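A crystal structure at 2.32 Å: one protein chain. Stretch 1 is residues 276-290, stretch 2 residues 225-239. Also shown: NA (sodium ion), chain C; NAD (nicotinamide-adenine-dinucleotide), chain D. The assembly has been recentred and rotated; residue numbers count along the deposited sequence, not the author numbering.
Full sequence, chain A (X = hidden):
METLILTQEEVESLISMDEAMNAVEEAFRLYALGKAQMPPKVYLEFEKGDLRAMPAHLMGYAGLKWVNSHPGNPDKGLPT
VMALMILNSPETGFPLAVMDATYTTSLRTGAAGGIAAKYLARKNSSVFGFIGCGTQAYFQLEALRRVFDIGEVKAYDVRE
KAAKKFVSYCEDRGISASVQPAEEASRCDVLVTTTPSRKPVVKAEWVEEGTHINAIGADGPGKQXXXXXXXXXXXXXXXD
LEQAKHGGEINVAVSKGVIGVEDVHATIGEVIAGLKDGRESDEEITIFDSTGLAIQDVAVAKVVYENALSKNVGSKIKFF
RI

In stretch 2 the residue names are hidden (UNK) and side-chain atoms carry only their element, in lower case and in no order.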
# COMPACT_ATOMS: atom_id res chain seq x y z
N LYS A 276 -18.80 -3.77 24.03
CA LYS A 276 -20.17 -3.35 23.73
C LYS A 276 -21.01 -4.61 23.63
O LYS A 276 -20.55 -5.66 23.20
CB LYS A 276 -20.29 -2.63 22.40
CG LYS A 276 -19.35 -1.48 22.19
CD LYS A 276 -19.78 -0.21 22.90
CE LYS A 276 -19.41 1.01 22.02
NZ LYS A 276 -19.25 2.30 22.73
N ASP A 277 -22.28 -4.48 23.99
CA ASP A 277 -23.19 -5.60 23.92
C ASP A 277 -23.52 -5.92 22.46
O ASP A 277 -23.39 -5.07 21.57
CB ASP A 277 -24.45 -5.24 24.70
CG ASP A 277 -24.89 -3.83 24.41
OD1 ASP A 277 -25.91 -3.65 23.71
OD2 ASP A 277 -24.17 -2.89 24.86
N GLY A 278 -23.91 -7.16 22.20
CA GLY A 278 -24.29 -7.52 20.86
C GLY A 278 -25.81 -7.46 20.87
O GLY A 278 -26.41 -6.47 21.27
N ARG A 279 -26.44 -8.52 20.41
CA ARG A 279 -27.89 -8.57 20.39
C ARG A 279 -28.35 -8.56 21.85
O ARG A 279 -27.78 -9.27 22.68
CB ARG A 279 -28.32 -9.86 19.71
CG ARG A 279 -29.80 -10.13 19.71
CD ARG A 279 -30.15 -11.17 18.65
NE ARG A 279 -31.48 -10.85 18.15
CZ ARG A 279 -31.74 -10.26 17.00
NH1 ARG A 279 -33.00 -10.00 16.69
NH2 ARG A 279 -30.78 -9.98 16.12
N GLU A 280 -29.35 -7.74 22.18
CA GLU A 280 -29.86 -7.71 23.55
C GLU A 280 -31.32 -8.16 23.69
O GLU A 280 -31.75 -8.48 24.79
CB GLU A 280 -29.69 -6.31 24.16
CG GLU A 280 -29.92 -6.28 25.71
CD GLU A 280 -28.80 -6.98 26.53
OE1 GLU A 280 -29.16 -7.71 27.49
OE2 GLU A 280 -27.58 -6.79 26.23
N SER A 281 -32.09 -8.18 22.61
CA SER A 281 -33.48 -8.63 22.68
C SER A 281 -33.78 -9.49 21.48
O SER A 281 -33.03 -9.50 20.53
CB SER A 281 -34.47 -7.46 22.69
OG SER A 281 -34.78 -7.04 21.38
N ASP A 282 -34.91 -10.19 21.52
CA ASP A 282 -35.29 -11.04 20.43
C ASP A 282 -35.97 -10.27 19.32
O ASP A 282 -35.97 -10.70 18.18
CB ASP A 282 -36.23 -12.12 20.93
CG ASP A 282 -35.52 -13.15 21.75
OD1 ASP A 282 -34.37 -13.47 21.38
OD2 ASP A 282 -36.10 -13.65 22.75
N GLU A 283 -36.58 -9.15 19.67
CA GLU A 283 -37.32 -8.34 18.72
C GLU A 283 -36.45 -7.54 17.77
O GLU A 283 -36.75 -7.43 16.58
CB GLU A 283 -38.24 -7.39 19.50
CG GLU A 283 -39.33 -8.12 20.31
CD GLU A 283 -38.78 -8.93 21.51
OE1 GLU A 283 -39.21 -10.10 21.72
OE2 GLU A 283 -37.92 -8.38 22.26
N GLU A 284 -35.35 -7.01 18.27
CA GLU A 284 -34.50 -6.17 17.44
C GLU A 284 -33.99 -6.74 16.13
O GLU A 284 -33.83 -7.95 15.94
CB GLU A 284 -33.32 -5.62 18.25
CG GLU A 284 -32.36 -6.63 18.84
CD GLU A 284 -31.28 -5.94 19.66
OE1 GLU A 284 -30.51 -6.62 20.38
OE2 GLU A 284 -31.20 -4.70 19.58
N ILE A 285 -33.76 -5.82 15.21
CA ILE A 285 -33.21 -6.18 13.91
C ILE A 285 -31.74 -5.83 14.01
O ILE A 285 -31.41 -4.70 14.32
CB ILE A 285 -33.81 -5.34 12.77
CG1 ILE A 285 -35.28 -5.73 12.60
CG2 ILE A 285 -32.95 -5.56 11.47
CD1 ILE A 285 -36.06 -4.97 11.50
N THR A 286 -30.85 -6.80 13.78
CA THR A 286 -29.42 -6.51 13.84
C THR A 286 -28.82 -6.50 12.44
O THR A 286 -29.32 -7.18 11.53
CB THR A 286 -28.63 -7.54 14.74
OG1 THR A 286 -28.98 -8.88 14.38
CG2 THR A 286 -28.91 -7.29 16.23
N ILE A 287 -27.78 -5.69 12.27
CA ILE A 287 -27.08 -5.59 11.01
C ILE A 287 -25.57 -5.60 11.18
O ILE A 287 -25.03 -4.89 12.00
CB ILE A 287 -27.41 -4.28 10.22
CG1 ILE A 287 -28.84 -4.26 9.71
CG2 ILE A 287 -26.46 -4.20 8.99
CD1 ILE A 287 -29.24 -2.90 9.08
N PHE A 288 -24.90 -6.45 10.40
CA PHE A 288 -23.46 -6.46 10.38
C PHE A 288 -23.08 -5.86 9.00
O PHE A 288 -23.33 -6.45 7.95
CB PHE A 288 -22.89 -7.88 10.49
CG PHE A 288 -21.40 -7.95 10.19
CD1 PHE A 288 -20.90 -8.81 9.22
CD2 PHE A 288 -20.50 -7.17 10.91
CE1 PHE A 288 -19.53 -8.88 8.96
CE2 PHE A 288 -19.14 -7.24 10.67
CZ PHE A 288 -18.64 -8.10 9.69
N ASP A 289 -22.49 -4.66 9.03
CA ASP A 289 -22.02 -3.94 7.86
C ASP A 289 -20.55 -4.33 7.61
O ASP A 289 -19.64 -3.84 8.28
CB ASP A 289 -22.10 -2.43 8.12
CG ASP A 289 -22.08 -1.63 6.84
OD1 ASP A 289 -22.35 -0.43 6.91
OD2 ASP A 289 -21.80 -2.21 5.77
N SER A 290 -20.35 -5.19 6.62
CA SER A 290 -19.04 -5.69 6.30
C SER A 290 -18.35 -4.95 5.14
O SER A 290 -18.94 -4.74 4.08
CB SER A 290 -19.17 -7.18 6.02
OG SER A 290 -18.00 -7.77 5.53
N UNK A 225 -27.46 -1.64 -0.48
CA UNK A 225 -28.44 -2.71 -0.72
C UNK A 225 -29.72 -2.66 0.11
O UNK A 225 -30.72 -3.34 -0.22
c UNK A 225 -27.83 -4.09 -0.47
o UNK A 225 -26.38 -6.72 -1.52
c UNK A 225 -26.03 -5.77 -0.81
c UNK A 225 -26.54 -4.37 -1.16
o UNK A 225 -25.31 -5.91 0.20
N UNK A 226 -29.70 -1.87 1.17
CA UNK A 226 -30.84 -1.82 2.07
C UNK A 226 -31.62 -0.55 2.09
O UNK A 226 -31.05 0.54 2.07
c UNK A 226 -29.61 -3.67 5.29
c UNK A 226 -30.43 -3.57 4.03
c UNK A 226 -29.98 -4.55 3.00
c UNK A 226 -30.37 -2.12 3.50
N UNK A 227 -32.94 -0.72 2.13
CA UNK A 227 -33.91 0.35 2.27
C UNK A 227 -33.34 1.06 3.47
O UNK A 227 -33.09 0.42 4.47
c UNK A 227 -35.30 -0.22 2.66
o UNK A 227 -36.12 2.04 2.96
o UNK A 227 -37.61 0.49 2.67
c UNK A 227 -36.42 0.85 2.77
N UNK A 228 -33.14 2.36 3.40
CA UNK A 228 -32.60 3.08 4.54
C UNK A 228 -33.50 2.94 5.78
O UNK A 228 -33.01 3.02 6.91
c UNK A 228 -31.22 4.65 3.18
c UNK A 228 -32.03 5.33 5.37
c UNK A 228 -32.38 4.55 4.17
N UNK A 229 -34.81 2.73 5.60
CA UNK A 229 -35.69 2.60 6.77
C UNK A 229 -35.32 1.39 7.63
O UNK A 229 -35.69 1.32 8.80
o UNK A 229 -38.33 4.59 7.94
c UNK A 229 -37.17 2.47 6.33
c UNK A 229 -37.82 3.76 5.76
c UNK A 229 -37.98 4.89 6.79
o UNK A 229 -37.78 6.08 6.44
N UNK A 230 -34.62 0.42 7.05
CA UNK A 230 -34.19 -0.76 7.81
C UNK A 230 -33.08 -0.28 8.74
O UNK A 230 -33.03 -0.66 9.90
c UNK A 230 -33.09 -3.04 7.70
c UNK A 230 -34.11 -3.32 4.82
c UNK A 230 -34.65 -2.35 5.90
c UNK A 230 -33.59 -1.87 6.88
N UNK A 231 -32.20 0.58 8.24
CA UNK A 231 -31.08 1.10 9.03
C UNK A 231 -31.56 1.85 10.26
O UNK A 231 -31.04 1.64 11.37
c UNK A 231 -30.17 2.00 8.17
c UNK A 231 -29.43 1.35 7.00
c UNK A 231 -28.64 0.15 7.51
c UNK A 231 -28.48 2.39 6.31
N UNK A 232 -32.54 2.72 10.07
CA UNK A 232 -33.10 3.53 11.17
C UNK A 232 -33.63 2.71 12.35
O UNK A 232 -33.56 3.11 13.51
c UNK A 232 -34.28 4.36 10.66
n UNK A 232 -36.13 7.85 7.77
c UNK A 232 -34.90 7.10 8.14
c UNK A 232 -35.18 6.08 9.20
c UNK A 232 -33.93 5.37 9.62
N UNK A 233 -34.16 1.54 12.02
CA UNK A 233 -34.81 0.63 12.95
C UNK A 233 -33.93 -0.50 13.48
O UNK A 233 -34.42 -1.39 14.18
c UNK A 233 -37.71 -1.79 11.62
c UNK A 233 -37.28 -2.09 10.19
n UNK A 233 -38.20 -3.07 9.47
c UNK A 233 -36.52 -1.34 12.54
c UNK A 233 -36.05 0.06 12.20
N UNK A 234 -32.62 -0.44 13.19
CA UNK A 234 -31.77 -1.56 13.59
C UNK A 234 -30.54 -1.22 14.42
O UNK A 234 -30.12 -0.07 14.50
c UNK A 234 -31.32 -2.34 12.31
N UNK A 235 -30.00 -2.25 15.07
CA UNK A 235 -28.77 -2.11 15.82
C UNK A 235 -27.70 -2.45 14.74
O UNK A 235 -27.56 -3.61 14.29
c UNK A 235 -27.40 -4.06 18.90
n UNK A 235 -28.45 -4.39 21.20
c UNK A 235 -28.17 -3.43 20.07
c UNK A 235 -28.72 -3.10 16.97
c UNK A 235 -27.38 -3.14 17.66
N UNK A 236 -26.97 -1.43 14.32
CA UNK A 236 -25.96 -1.60 13.28
C UNK A 236 -24.58 -1.90 13.87
O UNK A 236 -24.09 -1.18 14.72
c UNK A 236 -24.93 -0.55 11.21
c UNK A 236 -27.28 1.47 11.27
c UNK A 236 -27.26 0.08 11.92
c UNK A 236 -25.87 -0.32 12.42
N UNK A 237 -23.97 -2.97 13.43
CA UNK A 237 -22.65 -3.31 13.92
C UNK A 237 -21.72 -3.33 12.70
O UNK A 237 -21.84 -4.19 11.82
c UNK A 237 -23.49 -4.52 15.94
c UNK A 237 -21.22 -5.12 15.08
c UNK A 237 -22.66 -4.68 14.66
N UNK A 238 -20.78 -2.38 12.66
CA UNK A 238 -19.89 -2.34 11.53
C UNK A 238 -18.56 -3.08 11.73
O UNK A 238 -18.21 -3.56 12.80
c UNK A 238 -19.56 -0.89 11.07
c UNK A 238 -20.83 -0.06 10.95
c UNK A 238 -18.58 -0.25 12.02
N UNK A 239 -17.87 -3.15 10.62
CA UNK A 239 -16.57 -3.74 10.41
C UNK A 239 -15.52 -2.82 11.01
O UNK A 239 -14.72 -3.17 11.87
o UNK A 239 -15.60 -5.19 7.28
o UNK A 239 -15.75 -5.88 9.38
c UNK A 239 -15.85 -5.02 8.47
c UNK A 239 -16.30 -3.74 8.91
NA NA C . -24.40 -4.20 1.65
PA NAD D . -20.69 -11.96 -8.17
O1A NAD D . -20.83 -11.07 -9.35
O2A NAD D . -20.22 -13.40 -8.37
O5B NAD D . -21.97 -12.08 -7.13
C5B NAD D . -23.05 -11.06 -7.09
C4B NAD D . -24.37 -11.80 -7.45
O4B NAD D . -25.40 -10.72 -7.33
C3B NAD D . -24.55 -12.29 -8.97
O3B NAD D . -24.89 -13.73 -9.01
C2B NAD D . -25.65 -11.38 -9.57
O2B NAD D . -26.42 -11.86 -10.62
C1B NAD D . -26.41 -10.97 -8.28
N9A NAD D . -27.07 -9.70 -8.38
C8A NAD D . -26.70 -8.50 -8.96
N7A NAD D . -27.59 -7.55 -8.82
C5A NAD D . -28.61 -8.05 -8.13
C6A NAD D . -29.86 -7.45 -7.66
N6A NAD D . -30.18 -6.21 -7.92
N1A NAD D . -30.67 -8.31 -6.94
C2A NAD D . -30.37 -9.60 -6.67
N3A NAD D . -29.17 -10.22 -7.11
C4A NAD D . -28.32 -9.39 -7.82
O3 NAD D . -19.77 -11.39 -6.89
PN NAD D . -19.27 -12.01 -5.39
O1N NAD D . -20.02 -13.29 -5.16
O2N NAD D . -17.76 -11.93 -5.32
O5D NAD D . -19.96 -10.81 -4.43
C5D NAD D . -19.67 -9.41 -5.09
C4D NAD D . -20.07 -8.27 -4.20
O4D NAD D . -19.35 -8.47 -2.86
C3D NAD D . -19.61 -6.86 -4.68
O3D NAD D . -20.45 -5.81 -4.15
C2D NAD D . -18.18 -6.83 -4.13
O2D NAD D . -17.51 -5.63 -4.32
C1D NAD D . -18.44 -7.32 -2.63
N1N NAD D . -17.34 -7.97 -1.84
C2N NAD D . -17.18 -7.37 -0.51
C3N NAD D . -16.28 -8.10 0.35
C7N NAD D . -16.10 -7.41 1.83
O7N NAD D . -15.04 -7.65 2.47
N7N NAD D . -17.12 -6.63 2.31
C4N NAD D . -15.58 -9.29 0.03
C5N NAD D . -15.83 -9.77 -1.32
C6N NAD D . -16.70 -9.13 -2.22
O HOH W 1 -34.34 -3.12 15.88

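Position 225 has three side-chain carbons, the third bearing two oxygens: Glu 225. It lies beyond reach of stretch 1, and its OE1 binds the sodium ion at 2.4 Å, a hard cation suited to carboxylate oxygen. At 226, four carbons fork at the second; this is Leu 226, whose CD2 lies 3.9 Å from Ile 287 CD1.

Position 227 has two carbons, the second carrying two oxygens. It is Asp 227, short enough to cap the helix: its OD1 accepts from the backbone N of position 229 at 3.0 Å. At 228, one carbon carries two more, giving Val 228, compact, partly exposed and out of reach of stretch 1. Position 229 has three carbons ending in two oxygens: Glu 229, exposed on the helix.

At 230, four carbons fork at the first, one arm being two carbons long: Ile 230. Its CG2 is 4.1 Å from Ile 287 CD1. Position 231 has four carbons forked at the second, hence Leu 231; its CB points away, yet CD2 comes back to 3.5 Å from Ile 287 CD1. Four carbons in a row ending in nitrogen make 232 Lys 232, whose NZ forms a salt bridge with Glu 229 OE2 at 2.8 Å.

The same chain at 233 is Lys 233, exposed but aliphatic enough to bring CE 3.4 Å from Ile 285 CD1. Position 234 has a single carbon, Ala 234; this CB fits 3.7 Å from Ile 285 CG2 and 3.9 Å from Ile 287 CD1.

Position 235 again has four carbons and a terminal nitrogen: Lys 235. Its long chain carries NZ to Gly 278 O (2.9 Å) and into a salt bridge with Glu 284 OE1 (3.1 Å). At 236, four carbons forked at the first, with one longer arm, identify Ile 236, a buried apolar residue on the same sheet face as Ile 287. Three carbons branched at the first make 237 Val 237, on the same side of the sheet as Phe 288, and 238 Val 238, whose CG1 is 3.9 Å from Asp 289 CB. Beta-branched residues favour such extended backbone. Position 239, two carbons with two oxygens on the second, is Asp 239; its OD2 lies 3.7 Å from Phe 288 CZ, and a hydrogen bond to OD1 helps satisfy the buried carboxylate.

The contact is a parallel strand pair. Lys 235 N donates to Ile 285 O (2.9 Å), and Ile 287 N to Lys 235 O (2.9 Å); Val 237 N then donates to Ile 287 O (2.6 Å), and Asp 289 N to Val 237 O (2.9 Å). Ile 287 packs against the helical segment, while Lys 235 anchors the loop preceding its partner strand.

Stretch 2 (225-239) ELDVEILKKAKIVVD
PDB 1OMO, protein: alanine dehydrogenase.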